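Local structure of nicotinamide-nucleotide adenylyltransferase NadR family / Ribosylnicotinamide kinase (Lactococcus lactis subsp. cremoris, 6GYE) at residues E211-D225 / F311-E322. The protein probably phosphorylates nicotinamide riboside to the mononucleotide and then adenylylates that to form NAD+. Numbering follows the deposited sequence. Where two conformers were deposited one is given.
With SO4 (sulfate ion), chain F.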
loop_
_atom_site.group_PDB
_atom_site.type_symbol
_atom_site.label_atom_id
_atom_site.label_comp_id
_atom_site.label_asym_id
_atom_site.label_seq_id
_atom_site.Cartn_x
_atom_site.Cartn_y
_atom_site.Cartn_z
ATOM N N GLU A 211 -7.075 17.147 10.721
ATOM C CA GLU A 211 -8.367 16.659 11.194
ATOM C C GLU A 211 -9.457 17.232 10.289
ATOM O O GLU A 211 -9.719 18.439 10.304
ATOM C CB GLU A 211 -8.604 17.030 12.657
ATOM C CG GLU A 211 -9.867 16.354 13.209
ATOM C CD GLU A 211 -10.189 16.733 14.647
ATOM O OE1 GLU A 211 -10.619 15.847 15.432
ATOM O OE2 GLU A 211 -10.037 17.924 14.980
ATOM N N TYR A 212 -10.111 16.369 9.513
ATOM C CA TYR A 212 -11.056 16.863 8.519
ATOM C C TYR A 212 -12.218 17.597 9.186
ATOM O O TYR A 212 -12.716 18.599 8.654
ATOM C CB TYR A 212 -11.555 15.695 7.650
ATOM C CG TYR A 212 -12.602 16.093 6.621
ATOM C CD1 TYR A 212 -12.228 16.703 5.430
ATOM C CD2 TYR A 212 -13.969 15.904 6.858
ATOM C CE1 TYR A 212 -13.170 17.095 4.488
ATOM C CE2 TYR A 212 -14.928 16.292 5.910
ATOM C CZ TYR A 212 -14.517 16.894 4.727
ATOM O OH TYR A 212 -15.430 17.302 3.771
ATOM N N ALA A 213 -12.645 17.125 10.363
ATOM C CA ALA A 213 -13.782 17.732 11.052
ATOM C C ALA A 213 -13.582 19.226 11.263
ATOM O O ALA A 213 -14.523 20.014 11.112
ATOM C CB ALA A 213 -14.038 17.027 12.391
ATOM N N ARG A 214 -12.365 19.637 11.605
ATOM C CA ARG A 214 -12.092 21.058 11.757
ATOM C C ARG A 214 -12.257 21.796 10.435
ATOM O O ARG A 214 -12.862 22.868 10.392
ATOM C CB ARG A 214 -10.695 21.268 12.327
ATOM C CG ARG A 214 -10.257 22.720 12.415
ATOM C CD ARG A 214 -9.000 22.782 13.232
ATOM N NE ARG A 214 -9.106 21.844 14.352
ATOM C CZ ARG A 214 -8.084 21.409 15.083
ATOM N NH1 ARG A 214 -6.847 21.814 14.815
ATOM N NH2 ARG A 214 -8.306 20.563 16.081
ATOM N N GLU A 215 -11.705 21.254 9.347
ATOM C CA GLU A 215 -11.895 21.905 8.051
ATOM C C GLU A 215 -13.377 22.004 7.720
ATOM O O GLU A 215 -13.874 23.063 7.320
ATOM C CB GLU A 215 -11.158 21.146 6.939
ATOM C CG GLU A 215 -11.263 21.856 5.579
ATOM C CD GLU A 215 -11.261 20.923 4.372
ATOM O OE1 GLU A 215 -10.312 20.122 4.226
ATOM O OE2 GLU A 215 -12.211 21.006 3.561
ATOM N N TYR A 216 -14.097 20.898 7.907
ATOM C CA TYR A 216 -15.505 20.839 7.545
ATOM C C TYR A 216 -16.322 21.888 8.298
ATOM O O TYR A 216 -17.187 22.557 7.710
ATOM C CB TYR A 216 -16.005 19.419 7.824
ATOM C CG TYR A 216 -17.424 19.136 7.424
ATOM C CD1 TYR A 216 -18.475 19.386 8.305
ATOM C CD2 TYR A 216 -17.720 18.603 6.171
ATOM C CE1 TYR A 216 -19.781 19.129 7.953
ATOM C CE2 TYR A 216 -19.030 18.341 5.799
ATOM C CZ TYR A 216 -20.054 18.604 6.699
ATOM O OH TYR A 216 -21.350 18.344 6.351
ATOM N N GLU A 217 -16.075 22.038 9.601
ATOM C CA GLU A 217 -16.834 23.010 10.371
ATOM C C GLU A 217 -16.474 24.445 10.014
ATOM O O GLU A 217 -17.324 25.332 10.143
ATOM C CB GLU A 217 -16.649 22.768 11.861
ATOM C CG GLU A 217 -17.294 21.480 12.300
ATOM C CD GLU A 217 -17.240 21.293 13.793
ATOM O OE1 GLU A 217 -16.342 21.866 14.424
ATOM O OE2 GLU A 217 -18.081 20.557 14.330
ATOM N N GLU A 218 -15.235 24.703 9.584
ATOM C CA GLU A 218 -14.888 26.052 9.131
ATOM C C GLU A 218 -15.493 26.354 7.761
ATOM O O GLU A 218 -16.083 27.419 7.556
ATOM C CB GLU A 218 -13.372 26.221 9.081
ATOM C CG GLU A 218 -12.706 26.326 10.433
ATOM C CD GLU A 218 -11.182 26.278 10.344
ATOM O OE1 GLU A 218 -10.627 26.562 9.255
ATOM O OE2 GLU A 218 -10.540 25.956 11.369
ATOM N N ALA A 219 -15.362 25.412 6.819
ATOM C CA ALA A 219 -15.865 25.616 5.465
ATOM C C ALA A 219 -17.380 25.757 5.461
ATOM O O ALA A 219 -17.929 26.619 4.767
ATOM C CB ALA A 219 -15.430 24.455 4.559
ATOM N N PHE A 220 -18.081 24.933 6.236
ATOM C CA PHE A 220 -19.534 25.020 6.247
ATOM C C PHE A 220 -20.074 25.830 7.417
ATOM O O PHE A 220 -21.281 26.103 7.445
ATOM C CB PHE A 220 -20.141 23.616 6.208
ATOM C CG PHE A 220 -19.827 22.890 4.934
ATOM C CD1 PHE A 220 -20.436 23.279 3.741
ATOM C CD2 PHE A 220 -18.883 21.855 4.909
ATOM C CE1 PHE A 220 -20.128 22.652 2.545
ATOM C CE2 PHE A 220 -18.571 21.211 3.723
ATOM C CZ PHE A 220 -19.199 21.608 2.531
ATOM N N ASN A 221 -19.199 26.262 8.348
ATOM C CA ASN A 221 -19.538 27.298 9.331
ATOM C C ASN A 221 -20.624 26.792 10.296
ATOM O O ASN A 221 -21.673 27.410 10.458
ATOM C CB ASN A 221 -19.963 28.582 8.597
ATOM C CG ASN A 221 -20.090 29.805 9.509
ATOM O OD1 ASN A 221 -19.672 29.794 10.656
ATOM N ND2 ASN A 221 -20.671 30.869 8.977
ATOM N N ILE A 222 -20.377 25.629 10.903
ATOM C CA ILE A 222 -21.306 25.018 11.850
ATOM C C ILE A 222 -20.509 24.519 13.046
ATOM O O ILE A 222 -19.333 24.166 12.921
ATOM C CB ILE A 222 -22.107 23.848 11.218
ATOM C CG1 ILE A 222 -21.150 22.837 10.576
ATOM C CG2 ILE A 222 -23.105 24.362 10.146
ATOM C CD1 ILE A 222 -21.855 21.650 9.906
ATOM N N ASP A 223 -21.168 24.471 14.208
ATOM C CA ASP A 223 -20.599 24.032 15.483
ATOM C C ASP A 223 -20.894 22.548 15.722
ATOM O O ASP A 223 -21.793 21.969 15.107
ATOM C CB ASP A 223 -21.194 24.832 16.655
ATOM C CG ASP A 223 -20.604 26.220 16.790
ATOM O OD1 ASP A 223 -19.376 26.369 16.616
ATOM O OD2 ASP A 223 -21.374 27.162 17.088
ATOM N N ASP A 224 -20.166 21.959 16.685
ATOM C CA ASP A 224 -20.392 20.561 17.068
ATOM C C ASP A 224 -21.865 20.290 17.345
ATOM O O ASP A 224 -22.431 19.308 16.857
ATOM C CB ASP A 224 -19.588 20.206 18.318
ATOM C CG ASP A 224 -18.103 20.281 18.102
ATOM O OD1 ASP A 224 -17.643 20.035 16.973
ATOM O OD2 ASP A 224 -17.391 20.601 19.076
ATOM N N ASP A 225 -22.505 21.151 18.135
ATOM C CA ASP A 225 -23.885 20.852 18.492
ATOM C C ASP A 225 -24.858 21.044 17.347
ATOM O O ASP A 225 -26.051 20.833 17.563
ATOM C CB ASP A 225 -24.343 21.682 19.695
ATOM C CG ASP A 225 -24.123 23.150 19.511
ATOM O OD1 ASP A 225 -23.617 23.550 18.438
ATOM O OD2 ASP A 225 -24.464 23.911 20.444
ATOM N N PHE A 311 -9.545 28.201 16.861
ATOM C CA PHE A 311 -10.671 27.294 16.666
ATOM C C PHE A 311 -10.730 26.252 17.782
ATOM O O PHE A 311 -9.740 25.569 18.056
ATOM C CB PHE A 311 -10.579 26.604 15.296
ATOM C CG PHE A 311 -11.757 25.720 14.975
ATOM C CD1 PHE A 311 -12.911 26.252 14.423
ATOM C CD2 PHE A 311 -11.708 24.354 15.220
ATOM C CE1 PHE A 311 -13.993 25.442 14.128
ATOM C CE2 PHE A 311 -12.787 23.538 14.927
ATOM C CZ PHE A 311 -13.928 24.081 14.381
ATOM N N ARG A 312 -11.890 26.152 18.432
ATOM C CA ARG A 312 -12.123 25.187 19.501
ATOM C C ARG A 312 -13.424 24.438 19.243
ATOM O O ARG A 312 -14.469 25.063 19.032
ATOM C CB ARG A 312 -12.161 25.870 20.881
ATOM C CG ARG A 312 -12.651 27.316 20.886
ATOM C CD ARG A 312 -12.473 27.967 22.264
ATOM N NE ARG A 312 -11.236 27.544 22.924
ATOM C CZ ARG A 312 -11.178 26.967 24.121
ATOM N NH1 ARG A 312 -12.291 26.744 24.809
ATOM N NH2 ARG A 312 -10.007 26.615 24.634
ATOM N N HIS A 313 -13.355 23.104 19.246
ATOM C CA HIS A 313 -14.558 22.273 19.307
ATOM C C HIS A 313 -15.223 22.532 20.655
ATOM O O HIS A 313 -14.810 21.973 21.674
ATOM C CB HIS A 313 -14.231 20.788 19.188
ATOM C CG HIS A 313 -13.798 20.325 17.827
ATOM N ND1 HIS A 313 -14.691 19.947 16.847
ATOM C CD2 HIS A 313 -12.563 20.083 17.321
ATOM C CE1 HIS A 313 -14.026 19.542 15.780
ATOM N NE2 HIS A 313 -12.733 19.609 16.043
ATOM N N MET A 314 -16.252 23.382 20.679
ATOM C CA MET A 314 -16.768 23.854 21.963
ATOM C C MET A 314 -17.547 22.760 22.694
ATOM O O MET A 314 -17.387 22.589 23.909
ATOM C CB MET A 314 -17.626 25.108 21.762
ATOM C CG MET A 314 -17.515 26.148 22.896
ATOM S SD MET A 314 -15.879 26.899 23.133
ATOM C CE MET A 314 -15.589 26.552 24.868
ATOM N N GLU A 315 -18.388 22.002 21.978
ATOM C CA GLU A 315 -19.158 20.939 22.623
ATOM C C GLU A 315 -18.347 19.663 22.824
ATOM O O GLU A 315 -18.547 18.961 23.822
ATOM C CB GLU A 315 -20.411 20.612 21.811
ATOM C CG GLU A 315 -21.296 19.549 22.451
ATOM C CD GLU A 315 -22.012 18.683 21.428
ATOM O OE1 GLU A 315 -21.338 17.871 20.755
ATOM O OE2 GLU A 315 -23.250 18.814 21.299
ATOM N N TRP A 316 -17.431 19.351 21.901
ATOM C CA TRP A 316 -16.557 18.188 22.041
ATOM C C TRP A 316 -15.536 18.346 23.167
ATOM O O TRP A 316 -14.798 17.394 23.446
ATOM C CB TRP A 316 -15.845 17.889 20.709
ATOM C CG TRP A 316 -16.764 17.329 19.628
ATOM C CD1 TRP A 316 -18.114 17.077 19.741
ATOM C CD2 TRP A 316 -16.398 16.940 18.286
ATOM N NE1 TRP A 316 -18.598 16.559 18.558
ATOM C CE2 TRP A 316 -17.572 16.467 17.650
ATOM C CE3 TRP A 316 -15.195 16.945 17.563
ATOM C CZ2 TRP A 316 -17.575 16.004 16.325
ATOM C CZ3 TRP A 316 -15.203 16.484 16.241
ATOM C CH2 TRP A 316 -16.386 16.020 15.642
ATOM N N GLU A 317 -15.444 19.532 23.781
ATOM C CA GLU A 317 -14.467 19.765 24.842
ATOM C C GLU A 317 -14.856 19.063 26.142
ATOM O O GLU A 317 -13.994 18.512 26.834
ATOM C CB GLU A 317 -14.297 21.266 25.080
ATOM C CG GLU A 317 -13.104 21.883 24.365
ATOM C CD GLU A 317 -13.048 23.392 24.528
ATOM O OE1 GLU A 317 -12.566 24.069 23.598
ATOM O OE2 GLU A 317 -13.490 23.903 25.583
ATOM N N GLU A 318 -16.139 19.085 26.502
ATOM C CA GLU A 318 -16.590 18.552 27.783
ATOM C C GLU A 318 -16.835 17.044 27.691
ATOM O O GLU A 318 -17.076 16.495 26.612
ATOM C CB GLU A 318 -17.853 19.286 28.252
ATOM C CG GLU A 318 -18.373 18.904 29.649
ATOM C CD GLU A 318 -17.342 19.072 30.765
ATOM O OE1 GLU A 318 -16.338 19.792 30.579
ATOM O OE2 GLU A 318 -17.543 18.475 31.842
ATOM N N SER A 319 -16.755 16.377 28.851
ATOM C CA SER A 319 -16.876 14.920 28.943
ATOM C C SER A 319 -15.746 14.242 28.170
ATOM O O SER A 319 -15.966 13.394 27.301
ATOM C CB SER A 319 -18.247 14.439 28.464
ATOM O OG SER A 319 -18.308 14.433 27.048
ATOM N N ARG A 320 -14.519 14.661 28.469
ATOM C CA ARG A 320 -13.359 13.994 27.899
ATOM C C ARG A 320 -13.303 12.537 28.329
ATOM O O ARG A 320 -13.061 11.651 27.506
ATOM C CB ARG A 320 -12.084 14.716 28.319
ATOM C CG ARG A 320 -12.094 16.194 28.050
ATOM C CD ARG A 320 -11.321 16.523 26.797
ATOM N NE ARG A 320 -10.699 17.840 26.887
ATOM C CZ ARG A 320 -9.624 18.113 27.624
ATOM N NH1 ARG A 320 -9.042 17.160 28.351
ATOM N NH2 ARG A 320 -9.130 19.345 27.638
ATOM N N HIS A 321 -13.532 12.271 29.617
ATOM C CA HIS A 321 -13.469 10.896 30.102
ATOM C C HIS A 321 -14.543 10.033 29.463
ATOM O O HIS A 321 -14.320 8.841 29.227
ATOM C CB HIS A 321 -13.579 10.872 31.626
ATOM C CG HIS A 321 -12.439 11.557 32.313
ATOM N ND1 HIS A 321 -12.323 12.930 32.370
ATOM C CD2 HIS A 321 -11.347 11.060 32.941
ATOM C CE1 HIS A 321 -11.218 13.250 33.020
ATOM N NE2 HIS A 321 -10.609 12.134 33.378
ATOM N N GLU A 322 -15.701 10.621 29.162
ATOM C CA GLU A 322 -16.725 9.924 28.393
ATOM C C GLU A 322 -16.188 9.514 27.018
ATOM O O GLU A 322 -16.320 8.355 26.605
ATOM C CB GLU A 322 -17.951 10.836 28.276
ATOM C CG GLU A 322 -19.319 10.168 28.301
ATOM C CD GLU A 322 -20.453 11.185 28.477
ATOM O OE1 GLU A 322 -21.230 11.406 27.521
ATOM O OE2 GLU A 322 -20.545 11.794 29.565
HETATM S S SO4 F . -6.482 19.282 19.207
HETATM O O1 SO4 F . -5.736 20.386 19.821
HETATM O O2 SO4 F . -7.872 19.650 18.973
HETATM O O3 SO4 F . -5.944 18.932 17.899
HETATM O O4 SO4 F . -6.413 18.164 20.136
#
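D224 and H313 both place CG beside the backbone N (chi1 -64° and -72°), and this brings carboxylate and imidazole together nearly coplanar. H313 ND1 donates to D224 OD1 at 3.0 Å. The bond is almost straight, lies in the ring plane and uses the syn lone pair of the oxygen. The other carboxylate oxygen, OD2 of D224, takes the backbone N-H of W316 at 3.1 Å, from above the carboxylate plane. The D224 carboxylate also lies flat over the W316 indole, their planes 8° apart. CB of D224 adds a CH-pi contact to the five-membered ring. Replacing W316 with an alanine would probably open a gap over the D224 carboxylate and leave it freer to turn away from H313.

At the far edge of the imidazole, NE2 of H313 makes a weak bond of 3.4 Å to E211 OE2. The same oxygen forms a salt bridge with R214 NH2. A carboxylate thus faces each ring nitrogen, and the two together help fix how the ring is turned, the E211 bond being the weak one. F311 lies against the helix: CG of R214 comes within 3.6 Å of its CD2, E217 OE1 meets its edge, and E218 OE2 sits over a face.

R214 NH2 also makes weak bonds to a sulfate, probably from the crystallisation liquor. Backbone amides of S190 to K193 bind this ion, as in a P-loop. The contact thus joins helix 212-220 and the following turn to the segment leading into helix 320-333. Y268 and Y272 of helix 262-272 pack against W316, and M235 of helix 229-247 touches A213.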